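Local coordinates for molybdopterin biosynthesis protein (Mycobacterium abscessus, PDB 3TCR) that probably binds molybdopterin or a precursor of it and takes part in building the molybdenum cofactor, at residues A[67-70]-A[71-75]; A[186-189]-A[190-194]; A[147-150]-A[151-155]; A[52-56]-A[57-61]. All blocks are in the same frame, centred on the assembly; numbering follows the deposited sequence. Where two conformers were deposited one is given.

Interaction 1. Residues A[67-70]-A[71-75]; sequences VTEL and LAEAG
V67 and L71 meet one helical turn apart, side by side and pointing the same way, with V67 CG1 4.0 Å from L71 CD1. That branch of V67 lies anti to the backbone N (chi1 -178°), beside the carbonyl carbon, which sends it down the helix toward the leucine. On the solvent side E69 and E73 cross at about a right angle, but E69 is modelled in two conformers, so this pairing is tentative; in the one described, E69 OE2 and E73 OE2 are like charges 3.7 Å apart, which solvent probably screens. Beneath both pairs runs the backbone: L71 N donates to V67 O at 2.9 Å and E73 N to E69 O at 2.9 Å. Further out, V67 and L71 rest on V48 of strand 44-51, and both leucines, L70 and L71, touch M180 of helix 173-196. G75, with positive phi (97°), ends the helix, and two bonds run back into the last turn, one of them from G75 N to A72 O at 2.8 Å. This is a Schellman motif, closing the helix of the beta-alpha-beta unit made by strand 44-51, helix 64-73 and strand 76-84.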
ATOM      1  N   VAL A  67      19.263   9.735 -14.063  1.00 19.49           N
ATOM      2  CA  VAL A  67      17.829   9.899 -14.279  1.00 18.91           C
ATOM      3  C   VAL A  67      17.540  10.557 -15.663  1.00 19.61           C
ATOM      4  O   VAL A  67      16.648  10.127 -16.401  1.00 18.67           O
ATOM      5  CB  VAL A  67      17.130  10.732 -13.164  1.00 18.89           C
ATOM      6  CG1 VAL A  67      15.628  10.831 -13.433  1.00 17.33           C
ATOM      7  CG2 VAL A  67      17.365  10.159 -11.763  1.00 18.35           C
ATOM      8  N   THR A  68      18.294  11.608 -15.982  1.00 19.85           N
ATOM      9  CA  THR A  68      18.209  12.314 -17.277  1.00 20.45           C
ATOM     10  C   THR A  68      18.419  11.367 -18.444  1.00 20.58           C
ATOM     11  O   THR A  68      17.619  11.347 -19.373  1.00 19.31           O
ATOM     12  CB  THR A  68      19.279  13.434 -17.332  1.00 21.15           C
ATOM     13  OG1 THR A  68      18.855  14.494 -16.475  1.00 22.27           O
ATOM     14  CG2 THR A  68      19.440  13.982 -18.707  1.00 23.78           C
ATOM     15  N   GLU A  69      19.488  10.565 -18.383  1.00 21.21           N
ATOM     16  CA  GLU A  69      19.759   9.679 -19.486  0.50 22.23           C
ATOM     17  C   GLU A  69      18.677   8.576 -19.559  1.00 21.70           C
ATOM     18  O   GLU A  69      18.235   8.257 -20.632  1.00 21.50           O
ATOM     19  CB  GLU A  69      21.193   9.162 -19.464  0.50 23.56           C
ATOM     20  CG  GLU A  69      21.637   8.570 -20.799  0.50 25.30           C
ATOM     21  CD  GLU A  69      21.532   9.532 -21.999  0.50 26.23           C
ATOM     22  OE1 GLU A  69      21.432  10.781 -21.852  0.50 25.08           O
ATOM     23  OE2 GLU A  69      21.574   9.010 -23.126  0.50 27.91           O
ATOM     24  N   LEU A  70      18.205   8.037 -18.436  1.00 20.84           N
ATOM     25  CA  LEU A  70      17.145   7.016 -18.540  1.00 20.42           C
ATOM     26  C   LEU A  70      15.830   7.590 -19.072  1.00 20.92           C
ATOM     27  O   LEU A  70      15.135   6.930 -19.835  1.00 21.97           O
ATOM     28  CB  LEU A  70      16.926   6.289 -17.224  1.00 20.02           C
ATOM     29  CG  LEU A  70      18.088   5.375 -16.804  1.00 20.72           C
ATOM     30  CD1 LEU A  70      18.016   5.063 -15.325  1.00 18.55           C
ATOM     31  CD2 LEU A  70      18.191   4.081 -17.676  1.00 20.90           C
ATOM     32  N   LEU A  71      15.491   8.815 -18.688  1.00 21.05           N
ATOM     33  CA  LEU A  71      14.323   9.493 -19.247  1.00 21.67           C
ATOM     34  C   LEU A  71      14.465   9.650 -20.741  1.00 23.01           C
ATOM     35  O   LEU A  71      13.539   9.319 -21.490  1.00 24.35           O
ATOM     36  CB  LEU A  71      14.099  10.884 -18.604  1.00 20.73           C
ATOM     37  CG  LEU A  71      13.487  10.906 -17.191  1.00 19.80           C
ATOM     38  CD1 LEU A  71      13.590  12.296 -16.559  1.00 18.62           C
ATOM     39  CD2 LEU A  71      12.049  10.398 -17.192  1.00 18.75           C
ATOM     40  N   ALA A  72      15.609  10.166 -21.182  1.00 23.81           N
ATOM     41  CA  ALA A  72      15.839  10.373 -22.622  1.00 24.98           C
ATOM     42  C   ALA A  72      15.746   9.041 -23.353  1.00 26.66           C
ATOM     43  O   ALA A  72      15.108   8.946 -24.401  1.00 26.99           O
ATOM     44  CB  ALA A  72      17.194  11.013 -22.889  1.00 23.44           C
ATOM     45  N   GLU A  73      16.365   8.010 -22.805  1.00 27.60           N
ATOM     46  CA  GLU A  73      16.333   6.695 -23.459  1.00 31.83           C
ATOM     47  C   GLU A  73      14.927   6.088 -23.564  1.00 30.89           C
ATOM     48  O   GLU A  73      14.680   5.324 -24.479  1.00 29.82           O
ATOM     49  CB  GLU A  73      17.285   5.711 -22.771  1.00 34.00           C
ATOM     50  CG  GLU A  73      18.733   6.069 -23.044  1.00 37.22           C
ATOM     51  CD  GLU A  73      19.741   5.226 -22.270  1.00 39.92           C
ATOM     52  OE1 GLU A  73      19.337   4.410 -21.401  1.00 41.10           O
ATOM     53  OE2 GLU A  73      20.953   5.401 -22.546  1.00 41.48           O
ATOM     54  N   ALA A  74      14.026   6.436 -22.639  1.00 28.31           N
ATOM     55  CA  ALA A  74      12.606   6.029 -22.739  1.00 27.30           C
ATOM     56  C   ALA A  74      11.814   6.936 -23.668  1.00 27.29           C
ATOM     57  O   ALA A  74      10.624   6.735 -23.825  1.00 29.07           O
ATOM     58  CB  ALA A  74      11.925   6.018 -21.358  1.00 25.13           C
ATOM     59  N   GLY A  75      12.441   7.955 -24.246  1.00 26.90           N
ATOM     60  CA  GLY A  75      11.751   8.830 -25.172  1.00 27.36           C
ATOM     61  C   GLY A  75      11.183  10.143 -24.650  1.00 27.34           C
ATOM     62  O   GLY A  75      10.461  10.812 -25.387  1.00 29.06           O
TER

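Interaction 2. Residues A[186-189]-A[190-194]; sequences MAIQ and IIEQL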
ATOM      1  N   MET A 186       5.285   2.426 -16.988  1.00 22.88           N
ATOM      2  CA  MET A 186       4.027   2.860 -16.382  1.00 23.59           C
ATOM      3  C   MET A 186       3.715   4.308 -16.769  1.00 23.66           C
ATOM      4  O   MET A 186       2.578   4.638 -17.153  1.00 24.03           O
ATOM      5  CB  MET A 186       4.081   2.714 -14.865  1.00 24.43           C
ATOM      6  CG  MET A 186       4.193   1.269 -14.381  1.00 25.53           C
ATOM      7  SD  MET A 186       4.431   1.133 -12.575  1.00 26.39           S
ATOM      8  CE  MET A 186       2.802   0.535 -12.202  1.00 28.12           C
ATOM      9  N   ALA A 187       4.733   5.151 -16.698  1.00 22.07           N
ATOM     10  CA  ALA A 187       4.589   6.560 -17.022  1.00 22.07           C
ATOM     11  C   ALA A 187       4.214   6.752 -18.487  1.00 22.96           C
ATOM     12  O   ALA A 187       3.331   7.561 -18.790  1.00 21.97           O
ATOM     13  CB  ALA A 187       5.867   7.335 -16.686  1.00 19.80           C
ATOM     14  N   ILE A 188       4.868   6.014 -19.391  1.00 23.95           N
ATOM     15  CA  ILE A 188       4.512   6.040 -20.818  1.00 25.50           C
ATOM     16  C   ILE A 188       3.026   5.694 -20.990  1.00 27.73           C
ATOM     17  O   ILE A 188       2.304   6.407 -21.665  1.00 27.48           O
ATOM     18  CB  ILE A 188       5.422   5.103 -21.648  1.00 27.21           C
ATOM     19  CG1 ILE A 188       6.866   5.678 -21.708  1.00 27.96           C
ATOM     20  CG2 ILE A 188       4.877   4.849 -23.072  1.00 26.37           C
ATOM     21  CD1 ILE A 188       7.911   4.714 -22.297  1.00 26.93           C
ATOM     22  N   GLN A 189       2.545   4.658 -20.302  1.00 29.20           N
ATOM     23  CA  GLN A 189       1.156   4.251 -20.459  1.00 31.45           C
ATOM     24  C   GLN A 189       0.160   5.278 -19.926  1.00 29.67           C
ATOM     25  O   GLN A 189      -0.914   5.446 -20.491  1.00 28.02           O
ATOM     26  CB  GLN A 189       0.904   2.874 -19.837  1.00 34.65           C
ATOM     27  CG  GLN A 189       1.224   1.745 -20.812  1.00 42.04           C
ATOM     28  CD  GLN A 189       1.616   0.444 -20.135  1.00 49.72           C
ATOM     29  OE1 GLN A 189       2.212   0.435 -19.037  1.00 59.10           O
ATOM     30  NE2 GLN A 189       1.287  -0.677 -20.788  1.00 57.92           N
ATOM     31  N   ILE A 190       0.506   5.932 -18.824  1.00 25.78           N
ATOM     32  CA  ILE A 190      -0.384   6.924 -18.231  1.00 24.31           C
ATOM     33  C   ILE A 190      -0.437   8.154 -19.144  1.00 25.33           C
ATOM     34  O   ILE A 190      -1.534   8.653 -19.466  1.00 25.82           O
ATOM     35  CB  ILE A 190       0.068   7.286 -16.824  1.00 21.65           C
ATOM     36  CG1 ILE A 190      -0.186   6.091 -15.909  1.00 21.77           C
ATOM     37  CG2 ILE A 190      -0.602   8.554 -16.296  1.00 20.77           C
ATOM     38  CD1 ILE A 190       0.436   6.240 -14.531  1.00 20.47           C
ATOM     39  N   ILE A 191       0.735   8.596 -19.588  1.00 25.35           N
ATOM     40  CA  ILE A 191       0.827   9.764 -20.451  1.00 27.46           C
ATOM     41  C   ILE A 191       0.207   9.496 -21.834  1.00 30.79           C
ATOM     42  O   ILE A 191      -0.491  10.359 -22.342  1.00 30.02           O
ATOM     43  CB  ILE A 191       2.271  10.310 -20.568  1.00 26.26           C
ATOM     44  CG1 ILE A 191       2.670  10.908 -19.232  1.00 25.87           C
ATOM     45  CG2 ILE A 191       2.372  11.357 -21.697  1.00 25.94           C
ATOM     46  CD1 ILE A 191       4.123  10.766 -18.904  1.00 26.89           C
ATOM     47  N   GLU A 192       0.439   8.318 -22.411  1.00 33.22           N
ATOM     48  CA  GLU A 192      -0.129   7.985 -23.717  1.00 39.56           C
ATOM     49  C   GLU A 192      -1.641   7.923 -23.619  1.00 44.62           C
ATOM     50  O   GLU A 192      -2.341   8.382 -24.520  1.00 47.51           O
ATOM     51  CB  GLU A 192       0.449   6.679 -24.318  1.00 41.86           C
ATOM     52  CG  GLU A 192       1.490   6.952 -25.394  1.00 44.98           C
ATOM     53  CD  GLU A 192       2.428   5.788 -25.736  1.00 49.45           C
ATOM     54  OE1 GLU A 192       2.065   4.590 -25.559  1.00 47.83           O
ATOM     55  OE2 GLU A 192       3.548   6.103 -26.227  1.00 52.48           O
ATOM     56  N   GLN A 193      -2.139   7.394 -22.512  1.00 46.94           N
ATOM     57  CA  GLN A 193      -3.566   7.383 -22.239  1.00 50.24           C
ATOM     58  C   GLN A 193      -4.167   8.789 -22.096  1.00 49.05           C
ATOM     59  O   GLN A 193      -5.261   9.050 -22.589  1.00 53.96           O
ATOM     60  CB  GLN A 193      -3.846   6.574 -20.981  1.00 52.46           C
ATOM     61  CG  GLN A 193      -5.318   6.294 -20.779  1.00 59.62           C
ATOM     62  CD  GLN A 193      -5.618   5.807 -19.392  1.00 61.29           C
ATOM     63  OE1 GLN A 193      -4.787   5.134 -18.759  1.00 63.22           O
ATOM     64  NE2 GLN A 193      -6.815   6.129 -18.904  1.00 62.75           N
ATOM     65  N   LEU A 194      -3.469   9.694 -21.426  1.00 45.82           N
ATOM     66  CA  LEU A 194      -3.978  11.059 -21.270  1.00 47.43           C
ATOM     67  C   LEU A 194      -4.081  11.796 -22.632  1.00 54.41           C
ATOM     68  O   LEU A 194      -5.095  12.435 -22.918  1.00 60.95           O
ATOM     69  CB  LEU A 194      -3.142  11.862 -20.260  1.00 40.77           C
ATOM     70  CG  LEU A 194      -3.282  11.442 -18.796  1.00 37.93           C
ATOM     71  CD1 LEU A 194      -2.390  12.246 -17.857  1.00 36.41           C
ATOM     72  CD2 LEU A 194      -4.720  11.555 -18.353  1.00 37.95           C
TER
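Two turns in the later half of the long helix 173-196 make this contact, an i to i+4 arrangement in which I188 and E192 carry the side-chain part. They lie alongside one another and point the same way. The methyl CG2 of I188 stands anti to the backbone N and beside the carbonyl carbon, and it meets the carboxylate of E192 in a van der Waals contact, not a polar bond: I188 CG2 is 3.6 Å from E192 OE2 and 3.7 Å from E192 CD. The aliphatic part of E192 follows the backbone below, its CB 3.2 Å from I188 O, and beyond CG the chain is extended. One residue earlier, in the pair A187 and I191, the closest approach of the isoleucine side chain is again to a carbonyl: I191 CD1 lies 3.3 Å from A187 O, whereas A187 CB is 4.4 Å from the same methyl. The main-chain bonds are regular, E192 N reaching I188 O at 2.8 Å and Q193 N reaching Q189 O at 3.1 Å. One side of the helix faces the second subunit, where M186 and I190 meet L153 of that subunit and Q193 and L194 meet its V114. Toward the sheet of its own chain, I188 and I191 touch F76 of strand 76-84, and A187 and I190 pack on L165 of strand 164-169.

Interaction 3. Residues A[147-150]-A[151-155]; sequences GVTE and AGLSR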
ATOM      1  N   GLY A 147      17.172  -6.442  -3.883  1.00 29.48           N
ATOM      2  CA  GLY A 147      18.073  -6.233  -2.761  1.00 28.73           C
ATOM      3  C   GLY A 147      18.519  -4.786  -2.592  1.00 28.65           C
ATOM      4  O   GLY A 147      19.512  -4.533  -1.943  1.00 29.33           O
ATOM      5  N   VAL A 148      17.769  -3.827  -3.138  1.00 27.60           N
ATOM      6  CA  VAL A 148      18.094  -2.413  -2.945  1.00 26.37           C
ATOM      7  C   VAL A 148      17.221  -1.875  -1.802  1.00 27.62           C
ATOM      8  O   VAL A 148      16.051  -1.445  -1.994  1.00 25.23           O
ATOM      9  CB  VAL A 148      17.882  -1.589  -4.223  1.00 25.96           C
ATOM     10  CG1 VAL A 148      18.280  -0.139  -3.981  1.00 24.58           C
ATOM     11  CG2 VAL A 148      18.633  -2.207  -5.423  1.00 24.01           C
ATOM     12  N   THR A 149      17.802  -1.923  -0.607  1.00 28.58           N
ATOM     13  CA  THR A 149      17.092  -1.666   0.653  1.00 29.06           C
ATOM     14  C   THR A 149      16.416  -0.312   0.698  1.00 26.65           C
ATOM     15  O   THR A 149      15.272  -0.204   1.129  1.00 25.97           O
ATOM     16  CB  THR A 149      18.086  -1.744   1.833  1.00 32.93           C
ATOM     17  OG1 THR A 149      18.701  -3.044   1.844  1.00 36.49           O
ATOM     18  CG2 THR A 149      17.364  -1.475   3.215  1.00 34.01           C
ATOM     19  N   GLU A 150      17.134   0.724   0.273  1.00 25.91           N
ATOM     20  CA  GLU A 150      16.609   2.083   0.314  1.00 24.56           C
ATOM     21  C   GLU A 150      15.408   2.243  -0.647  1.00 24.01           C
ATOM     22  O   GLU A 150      14.617   3.167  -0.483  1.00 22.76           O
ATOM     23  CB  GLU A 150      17.684   3.125   0.038  1.00 24.02           C
ATOM     24  CG  GLU A 150      18.319   3.081  -1.355  1.00 25.22           C
ATOM     25  CD  GLU A 150      19.534   2.140  -1.470  1.00 25.92           C
ATOM     26  OE1 GLU A 150      19.738   1.274  -0.575  1.00 25.29           O
ATOM     27  OE2 GLU A 150      20.282   2.279  -2.476  1.00 26.36           O
ATOM     28  N   ALA A 151      15.299   1.344  -1.633  1.00 21.58           N
ATOM     29  CA  ALA A 151      14.149   1.309  -2.550  1.00 21.04           C
ATOM     30  C   ALA A 151      12.967   0.499  -1.954  1.00 20.32           C
ATOM     31  O   ALA A 151      11.825   0.952  -1.955  1.00 20.53           O
ATOM     32  CB  ALA A 151      14.565   0.780  -3.930  1.00 18.85           C
ATOM     33  N   GLY A 152      13.246  -0.652  -1.366  1.00 20.29           N
ATOM     34  CA  GLY A 152      12.206  -1.436  -0.739  1.00 19.88           C
ATOM     35  C   GLY A 152      11.533  -0.692   0.376  1.00 19.85           C
ATOM     36  O   GLY A 152      10.336  -0.836   0.611  1.00 19.93           O
ATOM     37  N   LEU A 153      12.316   0.100   1.089  1.00 20.61           N
ATOM     38  CA  LEU A 153      11.840   0.849   2.245  1.00 20.05           C
ATOM     39  C   LEU A 153      11.421   2.307   1.914  1.00 19.11           C
ATOM     40  O   LEU A 153      10.944   3.032   2.792  1.00 18.98           O
ATOM     41  CB  LEU A 153      12.931   0.845   3.309  1.00 21.27           C
ATOM     42  CG  LEU A 153      13.248  -0.486   4.014  1.00 24.34           C
ATOM     43  CD1 LEU A 153      14.416  -0.350   5.013  1.00 23.68           C
ATOM     44  CD2 LEU A 153      12.000  -0.973   4.738  1.00 25.25           C
ATOM     45  N   SER A 154      11.621   2.739   0.670  1.00 18.06           N
ATOM     46  CA  SER A 154      11.294   4.116   0.276  1.00 18.23           C
ATOM     47  C   SER A 154       9.875   4.527   0.731  1.00 17.96           C
ATOM     48  O   SER A 154       8.907   3.809   0.491  1.00 18.40           O
ATOM     49  CB  SER A 154      11.410   4.298  -1.241  1.00 17.31           C
ATOM     50  OG  SER A 154      10.981   5.594  -1.620  1.00 17.08           O
ATOM     51  N   ARG A 155       9.765   5.700   1.356  1.00 18.27           N
ATOM     52  CA  ARG A 155       8.452   6.263   1.697  1.00 18.45           C
ATOM     53  C   ARG A 155       7.813   7.041   0.514  1.00 17.56           C
ATOM     54  O   ARG A 155       6.784   7.735   0.664  1.00 17.33           O
ATOM     55  CB  ARG A 155       8.564   7.118   2.943  1.00 18.82           C
ATOM     56  CG  ARG A 155       9.002   6.341   4.165  1.00 20.12           C
ATOM     57  CD  ARG A 155       8.943   7.160   5.457  1.00 21.70           C
ATOM     58  NE  ARG A 155       9.698   8.372   5.278  1.00 22.99           N
ATOM     59  CZ  ARG A 155       9.202   9.592   5.097  1.00 24.22           C
ATOM     60  NH1 ARG A 155       7.907   9.845   5.122  1.00 24.29           N
ATOM     61  NH2 ARG A 155      10.051  10.590   4.892  1.00 26.11           N
TER
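T149 lays its methyl CG2 against CD1 of L153 at 3.6 Å, the two side chains lying side by side and pointing the same way. With OG1 beside the backbone N (chi1 -58°), CG2 is left anti to that nitrogen, on the side from which the leucine approaches. Along the same edge, L153 CB lies 3.4 Å from T149 O, and that oxygen accepts L153 N at 3.0 Å. A second apolar pair, three residues apart, is V148 CG1 and A151 CB at 3.8 Å. The carbonyl oxygen of V148, at the N-cap position, is gripped twice. G152 N approaches in the carbonyl plane at 3.0 Å with a fairly straight N-H...O angle of 160°, whereas A151 N comes from above the plane at 2.9 Å with the more bent angle of 134°. E150 keeps its CG near A151 N, 3.5 Å away, while its OE2 goes to S172 OG in a hydrogen bond. Beyond the turn, S154 OG bonds to G156 N, and R155 forms a salt bridge with E122. L153 packs on M186 of the third subunit, placing the turn at a subunit boundary. The whole is a short helix, 149-152, begun at the N-cap residue V148 right after the Schellman motif at G147 that ends helix 133-145.

Interaction 4. Residues A[52-56]-A[57-61]; sequences NDRTA and HGDQD
T55 and D61 make the close side-chain packing here: T55 CG2, anti to its own nitrogen, lies 3.5 Å from D61 CB. Nearby, the aliphatic part of R54 passes obliquely by the carboxylate of D59, whose OD1 is 3.5 Å from R54 CB. The backbone under them is compact. R54 O accepts two N-H groups from opposite faces of its plane, H57 N and D59 N, each at 3.1 Å, and N52 OD1 takes T55 N at 3.0 Å in an Asx motif. G58 turns the chain back toward D59 at backbone angles (phi 114°, psi -5°) where a CB would collide with the carbonyl O of H57, which explains the glycine.

The outer side is looser and wet. One water donates to both T55 O and D59 O, another joins T55 OG1 to Q60 O through a weak bond, and a third donates to D61 OD1 at 2.7 Å. The guanidinium of R54 stays apart from the aspartate, NE being 4.9 Å from D59 OD1, so their attraction can be no more than long-range. Other polar ends are tied to the surroundings: D53 OD2 forms a salt bridge with R117, H57 NE2 bonds to E85, and D61 OD1 caps S63 N and G64 N. The chemistry implies a loop shaped by backbone bonds, one asparagine and water bridges, with D53, H57 and D61 bonded to neighbouring elements.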
ATOM      1  N   ASN A  52      18.287  16.942  -2.165  1.00 23.61           N
ATOM      2  CA  ASN A  52      19.526  16.609  -1.466  1.00 24.93           C
ATOM      3  C   ASN A  52      20.212  17.830  -0.856  1.00 25.99           C
ATOM      4  O   ASN A  52      20.666  18.704  -1.579  1.00 25.77           O
ATOM      5  CB  ASN A  52      20.471  15.947  -2.463  1.00 25.19           C
ATOM      6  CG  ASN A  52      21.613  15.221  -1.792  1.00 26.01           C
ATOM      7  OD1 ASN A  52      22.487  15.809  -1.152  1.00 24.61           O
ATOM      8  ND2 ASN A  52      21.599  13.919  -1.940  1.00 27.99           N
ATOM      9  N   ASP A  53      20.309  17.892   0.464  1.00 29.08           N
ATOM     10  CA  ASP A  53      20.982  19.052   1.120  1.00 32.89           C
ATOM     11  C   ASP A  53      22.395  19.313   0.655  1.00 33.38           C
ATOM     12  O   ASP A  53      22.774  20.458   0.473  1.00 35.67           O
ATOM     13  CB  ASP A  53      21.033  18.864   2.622  1.00 34.09           C
ATOM     14  CG  ASP A  53      19.693  18.903   3.218  1.00 36.91           C
ATOM     15  OD1 ASP A  53      18.867  19.699   2.723  1.00 38.21           O
ATOM     16  OD2 ASP A  53      19.447  18.120   4.149  1.00 41.10           O
ATOM     17  N   ARG A  54      23.164  18.249   0.460  1.00 34.35           N
ATOM     18  CA  ARG A  54      24.547  18.381   0.031  1.00 36.47           C
ATOM     19  C   ARG A  54      24.665  18.855  -1.397  1.00 33.83           C
ATOM     20  O   ARG A  54      25.485  19.735  -1.690  1.00 34.04           O
ATOM     21  CB  ARG A  54      25.303  17.063   0.202  1.00 39.72           C
ATOM     22  CG  ARG A  54      25.661  16.783   1.644  1.00 45.53           C
ATOM     23  CD  ARG A  54      26.205  15.376   1.781  1.00 50.96           C
ATOM     24  NE  ARG A  54      26.159  14.910   3.164  1.00 58.91           N
ATOM     25  CZ  ARG A  54      26.548  13.693   3.557  1.00 63.54           C
ATOM     26  NH1 ARG A  54      27.030  12.813   2.676  1.00 62.66           N
ATOM     27  NH2 ARG A  54      26.465  13.358   4.839  1.00 63.28           N
ATOM     28  N   THR A  55      23.862  18.278  -2.291  1.00 31.19           N
ATOM     29  CA  THR A  55      23.843  18.750  -3.675  1.00 30.32           C
ATOM     30  C   THR A  55      23.401  20.214  -3.734  1.00 29.59           C
ATOM     31  O   THR A  55      23.925  20.966  -4.521  1.00 30.23           O
ATOM     32  CB  THR A  55      22.927  17.899  -4.597  1.00 28.67           C
ATOM     33  OG1 THR A  55      23.245  16.517  -4.440  1.00 29.96           O
ATOM     34  CG2 THR A  55      23.130  18.264  -6.057  1.00 26.15           C
ATOM     35  N   ALA A  56      22.451  20.619  -2.896  1.00 29.89           N
ATOM     36  CA  ALA A  56      21.990  22.017  -2.903  1.00 32.08           C
ATOM     37  C   ALA A  56      23.074  23.000  -2.421  1.00 34.83           C
ATOM     38  O   ALA A  56      22.907  24.187  -2.607  1.00 37.03           O
ATOM     39  CB  ALA A  56      20.706  22.181  -2.089  1.00 29.61           C
ATOM     40  N   HIS A  57      24.169  22.509  -1.818  1.00 39.06           N
ATOM     41  CA  HIS A  57      25.311  23.365  -1.354  1.00 40.50           C
ATOM     42  C   HIS A  57      26.612  23.082  -2.089  1.00 40.52           C
ATOM     43  O   HIS A  57      27.675  23.445  -1.617  1.00 43.80           O
ATOM     44  CB  HIS A  57      25.522  23.243   0.171  1.00 40.63           C
ATOM     45  CG  HIS A  57      24.254  23.454   0.993  1.00 43.49           C
ATOM     46  ND1 HIS A  57      23.821  22.556   1.918  1.00 44.79           N
ATOM     47  CD2 HIS A  57      23.312  24.492   0.991  1.00 45.94           C
ATOM     48  CE1 HIS A  57      22.663  22.998   2.484  1.00 45.33           C
ATOM     49  NE2 HIS A  57      22.352  24.180   1.918  1.00 46.67           N
ATOM     50  N   GLY A  58      26.556  22.424  -3.242  1.00 38.71           N
ATOM     51  CA  GLY A  58      27.709  22.322  -4.120  1.00 37.16           C
ATOM     52  C   GLY A  58      28.323  20.961  -4.322  1.00 37.33           C
ATOM     53  O   GLY A  58      29.255  20.836  -5.125  1.00 36.68           O
ATOM     54  N   ASP A  59      27.849  19.928  -3.615  1.00 37.00           N
ATOM     55  CA  ASP A  59      28.412  18.592  -3.823  1.00 37.53           C
ATOM     56  C   ASP A  59      27.982  18.075  -5.167  1.00 36.24           C
ATOM     57  O   ASP A  59      26.962  18.450  -5.706  1.00 34.49           O
ATOM     58  CB  ASP A  59      28.006  17.567  -2.743  1.00 40.17           C
ATOM     59  CG  ASP A  59      28.844  17.674  -1.470  1.00 44.71           C
ATOM     60  OD1 ASP A  59      28.719  16.798  -0.587  1.00 44.70           O
ATOM     61  OD2 ASP A  59      29.619  18.648  -1.343  1.00 49.58           O
ATOM     62  N   GLN A  60      28.798  17.176  -5.672  1.00 38.83           N
ATOM     63  CA  GLN A  60      28.577  16.467  -6.906  1.00 40.36           C
ATOM     64  C   GLN A  60      27.290  15.593  -6.861  1.00 40.05           C
ATOM     65  O   GLN A  60      27.231  14.615  -6.109  1.00 39.62           O
ATOM     66  CB  GLN A  60      29.825  15.588  -7.130  1.00 42.55           C
ATOM     67  CG  GLN A  60      29.818  14.704  -8.360  1.00 45.02           C
ATOM     68  CD  GLN A  60      31.150  13.999  -8.559  1.00 49.22           C
ATOM     69  OE1 GLN A  60      32.197  14.486  -8.132  1.00 54.78           O
ATOM     70  NE2 GLN A  60      31.117  12.855  -9.239  1.00 50.08           N
ATOM     71  N   ASP A  61      26.277  15.973  -7.646  1.00 36.76           N
ATOM     72  CA  ASP A  61      25.104  15.133  -7.908  1.00 32.85           C
ATOM     73  C   ASP A  61      25.410  13.978  -8.874  1.00 30.50           C
ATOM     74  O   ASP A  61      25.514  14.183 -10.072  1.00 28.47           O
ATOM     75  CB  ASP A  61      23.970  15.978  -8.505  1.00 33.75           C
ATOM     76  CG  ASP A  61      22.726  15.123  -8.897  1.00 35.90           C
ATOM     77  OD1 ASP A  61      22.616  13.942  -8.449  1.00 33.26           O
ATOM     78  OD2 ASP A  61      21.889  15.648  -9.687  1.00 36.19           O
TER
HETATM   79  O   HOH W   1      25.808  20.633  -6.898  1.00 24.44           O
HETATM   80  O   HOH W   2      25.671  15.773  -3.958  1.00 38.06           O
HETATM   81  O   HOH W   3      22.186  13.608  -5.763  1.00 43.75           O

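How the interactions relate
Interactions 4 and 1 follow each other along the chain: loop 52-61 leads into helix 64-73, with nearest atoms of the two contacts about 7 Å apart. Interactions 1 and 2 touch, A74 O lying 3.7 Å from I188 CD1, with centres 15 Å apart. Interaction 3 is separate within one chain, its centre about 25 Å from that of interaction 2, yet the two meet across subunits through L153 and M186. Interactions 2 and 4 lie on opposite sides of the chain's centre, about 32 Å between centres. No ligand is present in the coordinates to relate the contacts to a binding site.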